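Local coordinates for polysaccharide deacetylase (Streptococcus pyogenes, PDB 6DQ3), which removes N-acetyl groups from the linkage unit of streptococcal cell-wall rhamnopolysaccharides, as a zinc-dependent deacetylase of the carbohydrate esterase 4 family, at residues V19-P22 / E23-A26; Q131-T134 / V135-D139; R176-D179 / T180-Q183; I200-A203 / A204-L207. All coordinates share one frame; numbering follows the deposited sequence.

Contact 1 of 4, residues V19-P22 / E23-A26; sequences VMSP and EETA. With ZN (zinc ion), chain F.
The chain turns between S21 and T25, the extended backbone at M20 and S21 giving way to helical angles from P22 onward and S21 O accepting T25 N at 3.3 Å. The same carbonyl takes a weaker, bent bond from the E24 N. Across the turn the carboxylate of E24 folds back over the chain before it. E24 OE1 accepts the S21 N at 2.8 Å through a nearly straight bond (166°), met on the anti side and 35° out of the carboxylate plane. In return S21 OG, swung between its backbone N and carbonyl carbon (chi1 65°), lies 3.3 Å from the E24 N in a weak hydrogen bond. The reciprocal pairing resembles a capping box, although the residues that follow lack regular helical bonds and the serine arm is weak. The other oxygen, E24 OE2, binds a zinc ion at 1.9 Å, so the S21 N bond helps to hold the carboxylate of a metal ligand from the second shell. M20 crosses the E24 chain at a slant, with M20 CB 3.7 Å from E24 OE1. Further along the turn the T25 hydroxyl donates from OG1 to the P22 O at 2.7 Å, while T25 CG2 leans toward the S21 carbonyl. H18 supplies a further ligand to the zinc, and a bound acetate lies close to E24. The whole turn sits at the surface, in the loop that leads from strand 8-14 to helix 34-46, where N29 touches both M20 and E24, and I31 touches E24.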
loop_
_atom_site.group_PDB
_atom_site.type_symbol
_atom_site.label_atom_id
_atom_site.label_comp_id
_atom_site.label_asym_id
_atom_site.label_seq_id
_atom_site.Cartn_x
_atom_site.Cartn_y
_atom_site.Cartn_z
ATOM N N VAL A 19 -2.786 -17.531 8.193
ATOM C CA VAL A 19 -2.497 -18.953 8.193
ATOM C C VAL A 19 -3.196 -19.598 7.005
ATOM O O VAL A 19 -4.374 -19.329 6.736
ATOM C CB VAL A 19 -2.943 -19.592 9.517
ATOM C CG1 VAL A 19 -2.801 -21.102 9.417
ATOM C CG2 VAL A 19 -2.138 -19.047 10.676
ATOM N N MET A 20 -2.477 -20.458 6.291
ATOM C CA MET A 20 -3.006 -21.029 5.061
ATOM C C MET A 20 -4.085 -22.070 5.348
ATOM O O MET A 20 -4.063 -22.767 6.367
ATOM C CB MET A 20 -1.882 -21.671 4.244
ATOM C CG MET A 20 -1.033 -20.700 3.448
ATOM S SD MET A 20 0.155 -21.574 2.400
ATOM C CE MET A 20 1.490 -21.870 3.561
ATOM N N SER A 21 -5.039 -22.165 4.425
ATOM C CA SER A 21 -6.026 -23.231 4.447
ATOM C C SER A 21 -5.410 -24.516 3.912
ATOM O O SER A 21 -4.394 -24.478 3.208
ATOM C CB SER A 21 -7.232 -22.860 3.592
ATOM O OG SER A 21 -6.852 -22.752 2.232
ATOM N N PRO A 22 -6.024 -25.667 4.204
ATOM C CA PRO A 22 -5.469 -26.938 3.699
ATOM C C PRO A 22 -5.221 -26.937 2.201
ATOM O O PRO A 22 -4.209 -27.487 1.743
ATOM C CB PRO A 22 -6.537 -27.971 4.095
ATOM C CG PRO A 22 -7.253 -27.356 5.263
ATOM C CD PRO A 22 -7.239 -25.865 5.018
ATOM N N GLU A 23 -6.119 -26.327 1.419
ATOM C CA GLU A 23 -5.951 -26.309 -0.030
ATOM C C GLU A 23 -4.856 -25.341 -0.463
ATOM O O GLU A 23 -4.209 -25.566 -1.489
ATOM C CB GLU A 23 -7.275 -25.954 -0.710
ATOM C CG GLU A 23 -8.337 -27.046 -0.611
ATOM C CD GLU A 23 -9.604 -26.699 -1.373
ATOM O OE1 GLU A 23 -9.949 -25.499 -1.439
ATOM O OE2 GLU A 23 -10.251 -27.620 -1.915
ATOM N N GLU A 24 -4.628 -24.267 0.297
ATOM C CA GLU A 24 -3.579 -23.323 -0.074
ATOM C C GLU A 24 -2.191 -23.929 0.096
ATOM O O GLU A 24 -1.249 -23.507 -0.582
ATOM C CB GLU A 24 -3.710 -22.043 0.751
ATOM C CG GLU A 24 -4.865 -21.150 0.320
ATOM C CD GLU A 24 -5.140 -20.021 1.294
ATOM O OE1 GLU A 24 -4.741 -20.132 2.476
ATOM O OE2 GLU A 24 -5.749 -19.019 0.874
ATOM N N THR A 25 -2.043 -24.919 0.985
ATOM C CA THR A 25 -0.741 -25.548 1.175
ATOM C C THR A 25 -0.364 -26.460 0.013
ATOM O O THR A 25 0.815 -26.805 -0.134
ATOM C CB THR A 25 -0.712 -26.358 2.475
ATOM O OG1 THR A 25 -1.551 -27.514 2.340
ATOM C CG2 THR A 25 -1.198 -25.519 3.651
ATOM N N ALA A 26 -1.334 -26.856 -0.815
ATOM C CA ALA A 26 -1.069 -27.801 -1.893
ATOM C C ALA A 26 -0.379 -27.158 -3.089
ATOM O O ALA A 26 0.203 -27.877 -3.909
ATOM C CB ALA A 26 -2.371 -28.451 -2.366
HETATM ZN ZN ZN F . -6.281 -17.734 2.220
#

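Contact 2 of 4, residues Q131-T134 / V135-D139; sequences QDHT and VNHPD. With ZN (zinc ion), chain D; EDO (1,2-ethanediol), chain H.
H137 turns the edge of its imidazole toward the face of H133, the ring planes standing at 78° in an offset edge-to-face pair with centroids 4.7 Å apart. H133 CD2 lies in the plane of the H137 ring, at its edge. The two NE2 atoms approach to 3.1 Å because they share a zinc ion, bound by H133 NE2 at 2.2 Å and by H137 NE2 at 2.1 Å. Both histidines carry CG trans to the backbone N (chi1 -155° in each), which brings both rings to the same metal. T134 ties the turn together: its OG1 donates to the H133 O and accepts the H137 N at 2.8 Å. Before it, D132 OD1 receives the T134 N in an Asx turn, and D132 OD2 is held by S155. H133 ND1 is hydrogen-bonded to the A171 carbonyl oxygen, which helps to hold that ring in its orientation. With D78 also on the zinc, this is the Asp-His-His metal site of the carbohydrate esterase 4 family. Water 1 binds the ion at 2.4 Å; as in other family members, the zinc probably polarises the substrate carbonyl and a water, and an acetate near H133 may mark the place of the acetyl group.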
loop_
_atom_site.group_PDB
_atom_site.type_symbol
_atom_site.label_atom_id
_atom_site.label_comp_id
_atom_site.label_asym_id
_atom_site.label_seq_id
_atom_site.Cartn_x
_atom_site.Cartn_y
_atom_site.Cartn_z
ATOM N N GLN A 131 -5.891 4.386 1.346
ATOM C CA GLN A 131 -5.752 5.102 0.097
ATOM C C GLN A 131 -6.523 4.360 -0.996
ATOM O O GLN A 131 -7.308 3.442 -0.724
ATOM C CB GLN A 131 -4.263 5.284 -0.219
ATOM C CG GLN A 131 -3.479 6.029 0.876
ATOM C CD GLN A 131 -3.944 7.463 1.085
ATOM O OE1 GLN A 131 -4.099 8.220 0.132
ATOM N NE2 GLN A 131 -4.179 7.837 2.339
ATOM N N ASP A 132 -6.309 4.771 -2.243
ATOM C CA ASP A 132 -7.204 4.395 -3.326
ATOM C C ASP A 132 -6.721 3.174 -4.093
ATOM O O ASP A 132 -5.529 3.030 -4.378
ATOM C CB ASP A 132 -7.370 5.572 -4.290
ATOM C CG ASP A 132 -8.459 5.338 -5.302
ATOM O OD1 ASP A 132 -8.196 4.662 -6.317
ATOM O OD2 ASP A 132 -9.582 5.815 -5.062
ATOM N N HIS A 133 -7.670 2.288 -4.424
ATOM C CA HIS A 133 -7.403 1.140 -5.282
ATOM C C HIS A 133 -8.557 0.922 -6.258
ATOM O O HIS A 133 -8.873 -0.219 -6.608
ATOM C CB HIS A 133 -7.140 -0.109 -4.437
ATOM C CG HIS A 133 -6.309 -1.150 -5.125
ATOM N ND1 HIS A 133 -5.305 -0.844 -6.022
ATOM C CD2 HIS A 133 -6.321 -2.499 -5.022
ATOM C CE1 HIS A 133 -4.748 -1.963 -6.453
ATOM N NE2 HIS A 133 -5.348 -2.982 -5.861
ATOM N N THR A 134 -9.183 2.023 -6.696
ATOM C CA THR A 134 -10.303 2.083 -7.631
ATOM C C THR A 134 -11.600 1.568 -7.015
ATOM O O THR A 134 -11.607 1.027 -5.902
ATOM C CB THR A 134 -10.034 1.306 -8.929
ATOM O OG1 THR A 134 -10.226 -0.096 -8.707
ATOM C CG2 THR A 134 -8.634 1.571 -9.464
ATOM N N VAL A 135 -12.704 1.738 -7.743
ATOM C CA VAL A 135 -14.000 1.258 -7.273
ATOM C C VAL A 135 -14.139 -0.238 -7.518
ATOM O O VAL A 135 -14.445 -1.006 -6.600
ATOM C CB VAL A 135 -15.144 2.033 -7.955
ATOM C CG1 VAL A 135 -16.497 1.501 -7.473
ATOM C CG2 VAL A 135 -15.028 3.526 -7.714
ATOM N N ASN A 136 -13.913 -0.680 -8.755
ATOM C CA ASN A 136 -14.202 -2.047 -9.156
ATOM C C ASN A 136 -12.964 -2.858 -9.518
ATOM O O ASN A 136 -13.099 -4.017 -9.920
ATOM C CB ASN A 136 -15.185 -2.028 -10.336
ATOM C CG ASN A 136 -16.529 -1.410 -9.966
ATOM O OD1 ASN A 136 -17.267 -1.951 -9.136
ATOM N ND2 ASN A 136 -16.856 -0.278 -10.587
ATOM N N HIS A 137 -11.763 -2.293 -9.365
ATOM C CA HIS A 137 -10.510 -2.992 -9.638
ATOM C C HIS A 137 -10.411 -3.451 -11.089
ATOM O O HIS A 137 -10.020 -4.598 -11.350
ATOM C CB HIS A 137 -10.371 -4.192 -8.693
ATOM C CG HIS A 137 -8.957 -4.620 -8.436
ATOM N ND1 HIS A 137 -8.330 -5.607 -9.168
ATOM C CD2 HIS A 137 -8.062 -4.224 -7.500
ATOM C CE1 HIS A 137 -7.104 -5.784 -8.708
ATOM N NE2 HIS A 137 -6.917 -4.958 -7.694
ATOM N N PRO A 138 -10.719 -2.590 -12.056
ATOM C CA PRO A 138 -10.467 -2.937 -13.456
ATOM C C PRO A 138 -8.991 -2.811 -13.805
ATOM O O PRO A 138 -8.198 -2.204 -13.082
ATOM C CB PRO A 138 -11.290 -1.902 -14.229
ATOM C CG PRO A 138 -11.192 -0.676 -13.354
ATOM C CD PRO A 138 -11.259 -1.220 -11.923
ATOM N N ASP A 139 -8.635 -3.410 -14.939
ATOM C CA ASP A 139 -7.397 -3.058 -15.634
ATOM C C ASP A 139 -7.591 -1.658 -16.206
ATOM O O ASP A 139 -8.253 -1.477 -17.232
ATOM C CB ASP A 139 -7.081 -4.086 -16.715
ATOM C CG ASP A 139 -5.828 -3.745 -17.510
ATOM O OD1 ASP A 139 -5.306 -2.621 -17.381
ATOM O OD2 ASP A 139 -5.356 -4.622 -18.262
HETATM ZN ZN ZN D . -5.296 -5.089 -6.424
HETATM C C1 EDO H . -18.133 -5.141 -5.678
HETATM O O1 EDO H . -19.044 -6.239 -5.792
HETATM C C2 EDO H . -18.041 -4.410 -7.013
HETATM O O2 EDO H . -17.263 -3.228 -6.821
HETATM O O HOH W 1 -5.097 -7.424 -6.847
#

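Contact 3 of 4, residues R176-D179 / T180-Q183. With ZN (zinc ion), chain I.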
loop_
_atom_site.group_PDB
_atom_site.type_symbol
_atom_site.label_atom_id
_atom_site.label_comp_id
_atom_site.label_asym_id
_atom_site.label_seq_id
_atom_site.Cartn_x
_atom_site.Cartn_y
_atom_site.Cartn_z
ATOM N N ARG A 176 -1.043 -2.003 -13.622
ATOM C CA ARG A 176 -1.220 -1.659 -15.028
ATOM C C ARG A 176 -1.662 -0.211 -15.174
ATOM O O ARG A 176 -2.603 0.235 -14.512
ATOM C CB ARG A 176 -2.242 -2.589 -15.678
ATOM C CG ARG A 176 -1.845 -4.052 -15.637
ATOM C CD ARG A 176 -2.863 -4.918 -16.351
ATOM N NE ARG A 176 -2.650 -6.333 -16.064
ATOM C CZ ARG A 176 -3.429 -7.313 -16.509
ATOM N NH1 ARG A 176 -4.479 -7.033 -17.266
ATOM N NH2 ARG A 176 -3.156 -8.573 -16.194
ATOM N N TYR A 177 -0.987 0.515 -16.056
ATOM C CA TYR A 177 -1.296 1.918 -16.276
ATOM C C TYR A 177 -0.739 2.323 -17.629
ATOM O O TYR A 177 0.188 1.699 -18.146
ATOM C CB TYR A 177 -0.699 2.803 -15.177
ATOM C CG TYR A 177 0.801 2.659 -15.042
ATOM C CD1 TYR A 177 1.349 1.622 -14.304
ATOM C CD2 TYR A 177 1.667 3.563 -15.649
ATOM C CE1 TYR A 177 2.715 1.483 -14.173
ATOM C CE2 TYR A 177 3.038 3.431 -15.523
ATOM C CZ TYR A 177 3.557 2.388 -14.779
ATOM O OH TYR A 177 4.918 2.236 -14.642
ATOM N N ASN A 178 -1.313 3.379 -18.198
ATOM C CA ASN A 178 -0.731 3.986 -19.389
ATOM C C ASN A 178 -0.586 5.485 -19.162
ATOM O O ASN A 178 -0.861 6.000 -18.071
ATOM C CB ASN A 178 -1.552 3.674 -20.648
ATOM C CG ASN A 178 -2.995 4.141 -20.566
ATOM O OD1 ASN A 178 -3.405 4.840 -19.630
ATOM N ND2 ASN A 178 -3.778 3.761 -21.576
ATOM N N ASP A 179 -0.114 6.189 -20.199
ATOM C CA ASP A 179 0.080 7.629 -20.071
ATOM C C ASP A 179 -1.208 8.295 -19.612
ATOM O O ASP A 179 -1.188 9.165 -18.731
ATOM C CB ASP A 179 0.589 8.237 -21.390
ATOM C CG ASP A 179 -0.213 7.811 -22.615
ATOM O OD1 ASP A 179 -1.313 7.246 -22.484
ATOM O OD2 ASP A 179 0.281 8.052 -23.737
ATOM N N THR A 180 -2.343 7.852 -20.157
ATOM C CA THR A 180 -3.639 8.418 -19.792
ATOM C C THR A 180 -3.928 8.242 -18.302
ATOM O O THR A 180 -4.398 9.176 -17.640
ATOM C CB THR A 180 -4.737 7.771 -20.643
ATOM O OG1 THR A 180 -4.629 8.233 -21.999
ATOM C CG2 THR A 180 -6.113 8.103 -20.098
ATOM N N THR A 181 -3.668 7.049 -17.760
ATOM C CA THR A 181 -3.872 6.831 -16.328
ATOM C C THR A 181 -3.159 7.901 -15.507
ATOM O O THR A 181 -3.738 8.493 -14.588
ATOM C CB THR A 181 -3.365 5.444 -15.917
ATOM O OG1 THR A 181 -3.870 4.443 -16.808
ATOM C CG2 THR A 181 -3.787 5.108 -14.482
ATOM N N LEU A 182 -1.887 8.155 -15.820
ATOM C CA LEU A 182 -1.091 9.063 -15.003
ATOM C C LEU A 182 -1.527 10.509 -15.190
ATOM O O LEU A 182 -1.515 11.294 -14.234
ATOM C CB LEU A 182 0.385 8.901 -15.343
ATOM C CG LEU A 182 0.907 7.471 -15.225
ATOM C CD1 LEU A 182 2.340 7.412 -15.749
ATOM C CD2 LEU A 182 0.817 6.960 -13.796
ATOM N N GLN A 183 -1.905 10.887 -16.413
ATOM C CA GLN A 183 -2.417 12.234 -16.631
ATOM C C GLN A 183 -3.699 12.452 -15.837
ATOM O O GLN A 183 -3.878 13.496 -15.203
ATOM C CB GLN A 183 -2.646 12.475 -18.129
ATOM C CG GLN A 183 -1.371 12.411 -18.982
ATOM C CD GLN A 183 -1.643 12.167 -20.462
ATOM O OE1 GLN A 183 -2.791 12.059 -20.889
ATOM N NE2 GLN A 183 -0.579 12.077 -21.249
HETATM ZN ZN ZN I . -2.041 6.627 -24.382
HETATM O O HOH W 2 -2.323 8.479 -25.574
#
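The aromatic ring of Y177 is met obliquely by L182, whose CD1 comes within 3.9 Å of Y177 CD2, while Y172 approaches with its own plane inclined by about 35°. The Y177 hydroxyl is hydrogen-bonded to N197. Nearer the backbone, Y177 CB lies 3.8 Å from T181 CB, so the tyrosine rests on the first turn of a helix. The carboxamide of N178 forms the N-cap: with CG between the backbone N and carbonyl carbon (chi1 58°), N178 OD1 is brought to the first turn of the helix and accepts the T181 N at 2.9 Å, almost in line with the carbonyl bond. N178 and T181 cross at about a right angle, and T181 OG1 has a hydrogen-bonding partner in Q148. After the cap the regular helical bonds begin, from the L182 N to the N178 O and from the Q183 N to the D179 O at 3.0 Å. The carboxylate of D179 binds a surface zinc ion through OD1 at 2.1 Å, with OD2 farther off. Water 2, a second ligand of this zinc, donates to D179 OD2 at 3.2 Å, and D179 OD1 also takes a weak bond from the T180 N. The cap thus starts helix 179-187 after the loop that follows strand 169-171, and helix 145-162 lies alongside, with Q148 against N178 and T180, and M152 against T181.

Contact 4 of 4, residues I200-A203 / A204-L207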
loop_
_atom_site.group_PDB
_atom_site.type_symbol
_atom_site.label_atom_id
_atom_site.label_comp_id
_atom_site.label_asym_id
_atom_site.label_seq_id
_atom_site.Cartn_x
_atom_site.Cartn_y
_atom_site.Cartn_z
ATOM N N ILE A 200 13.502 -0.358 -5.092
ATOM C CA ILE A 200 13.348 0.764 -4.173
ATOM C C ILE A 200 12.850 1.978 -4.951
ATOM O O ILE A 200 13.117 2.129 -6.151
ATOM C CB ILE A 200 14.680 1.058 -3.456
ATOM C CG1 ILE A 200 15.155 -0.204 -2.730
ATOM C CG2 ILE A 200 14.527 2.221 -2.501
ATOM C CD1 ILE A 200 16.534 -0.098 -2.104
ATOM N N ALA A 201 12.115 2.853 -4.269
ATOM C CA ALA A 201 11.454 3.971 -4.929
ATOM C C ALA A 201 12.258 5.262 -4.805
ATOM O O ALA A 201 13.046 5.450 -3.875
ATOM C CB ALA A 201 10.048 4.197 -4.363
ATOM N N SER A 202 12.059 6.150 -5.776
ATOM C CA SER A 202 12.648 7.480 -5.738
ATOM C C SER A 202 11.809 8.378 -6.639
ATOM O O SER A 202 10.994 7.902 -7.430
ATOM C CB SER A 202 14.112 7.468 -6.190
ATOM O OG SER A 202 14.216 7.060 -7.542
ATOM N N ALA A 203 12.023 9.690 -6.515
ATOM C CA ALA A 203 11.264 10.634 -7.332
ATOM C C ALA A 203 11.415 10.313 -8.817
ATOM O O ALA A 203 10.467 10.460 -9.601
ATOM C CB ALA A 203 11.724 12.064 -7.040
ATOM N N ALA A 204 12.606 9.861 -9.216
ATOM C CA ALA A 204 12.890 9.587 -10.621
ATOM C C ALA A 204 11.986 8.513 -11.210
ATOM O O ALA A 204 11.867 8.429 -12.438
ATOM C CB ALA A 204 14.355 9.171 -10.779
ATOM N N ASN A 205 11.360 7.677 -10.373
ATOM C CA ASN A 205 10.380 6.735 -10.898
ATOM C C ASN A 205 9.180 7.454 -11.509
ATOM O O ASN A 205 8.454 6.870 -12.326
ATOM C CB ASN A 205 9.800 5.805 -9.820
ATOM C CG ASN A 205 10.832 5.030 -9.050
ATOM O OD1 ASN A 205 10.520 4.492 -7.984
ATOM N ND2 ASN A 205 12.039 4.942 -9.566
ATOM N N GLY A 206 8.931 8.691 -11.081
ATOM C CA GLY A 206 7.657 9.348 -11.281
ATOM C C GLY A 206 6.823 9.235 -10.021
ATOM O O GLY A 206 6.543 8.122 -9.559
ATOM N N LEU A 207 6.435 10.369 -9.434
ATOM C CA LEU A 207 5.701 10.317 -8.175
ATOM C C LEU A 207 4.407 9.524 -8.310
ATOM O O LEU A 207 3.950 8.918 -7.334
ATOM C CB LEU A 207 5.402 11.726 -7.678
ATOM C CG LEU A 207 6.616 12.556 -7.262
ATOM C CD1 LEU A 207 6.169 13.920 -6.748
ATOM C CD2 LEU A 207 7.451 11.833 -6.218
HETATM O O HOH W 3 14.293 4.135 -7.533
#
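N205 lays its carboxamide across the backbone of S202, with N205 OD1 over the S202 N at 3.2 Å. The donor stands above the carbonyl plane of the amide, 65° out of it, although the N-H points at the oxygen fairly well (155°). The same oxygen has a further partner in the N211 backbone N, so it is gripped by two backbone N-H groups, and A201 CA also lies 3.2 Å from N205 OD1. With CG placed trans to the carbonyl carbon (chi1 -56°), the N205 side chain folds back over the turn instead of pointing out along it. Its amide nitrogen faces S202 OG without bonding directly; water 3 joins them, accepting from N205 ND2 at 3.1 Å, pairing with S202 OG at 2.9 Å and donating to the I200 O. The backbone itself makes a short 3-10 turn, the S202 O accepting the N205 N at 3.0 Å and the A203 O accepting the G206 N at 2.8 Å. G206 then adopts a positive phi, at backbone angles where a CB would press against the N205 carbonyl oxygen, and L207 brings CD2 to 4.1 Å from A203 CA. Strand 201-202 runs antiparallel to strand 8-14 through A201 and I9, and the turn leads on toward strand 210-214, with L207 packed on Y58 and L61 of helix 54-63.

How the contacts relate
From the N terminus the four contacts follow in series, each a short local contact that closes before the next opens, so none nests in or crosses another. Contact 1 shapes the loop between strand 8-14 and helix 34-46. Contact 2 bends the chain after strand 128-132 on the way to helix 145-162, and contact 3 caps helix 179-187. Contact 4 turns the chain between strands 201-202 and 210-214. Contacts 2 and 3 touch directly through a salt bridge from D139 OD2 to R176 NH1 at 2.8 Å. Contacts 1 and 4 lie on opposite sides of the chain's centre, while contacts 2 and 4 both reach the same sheet.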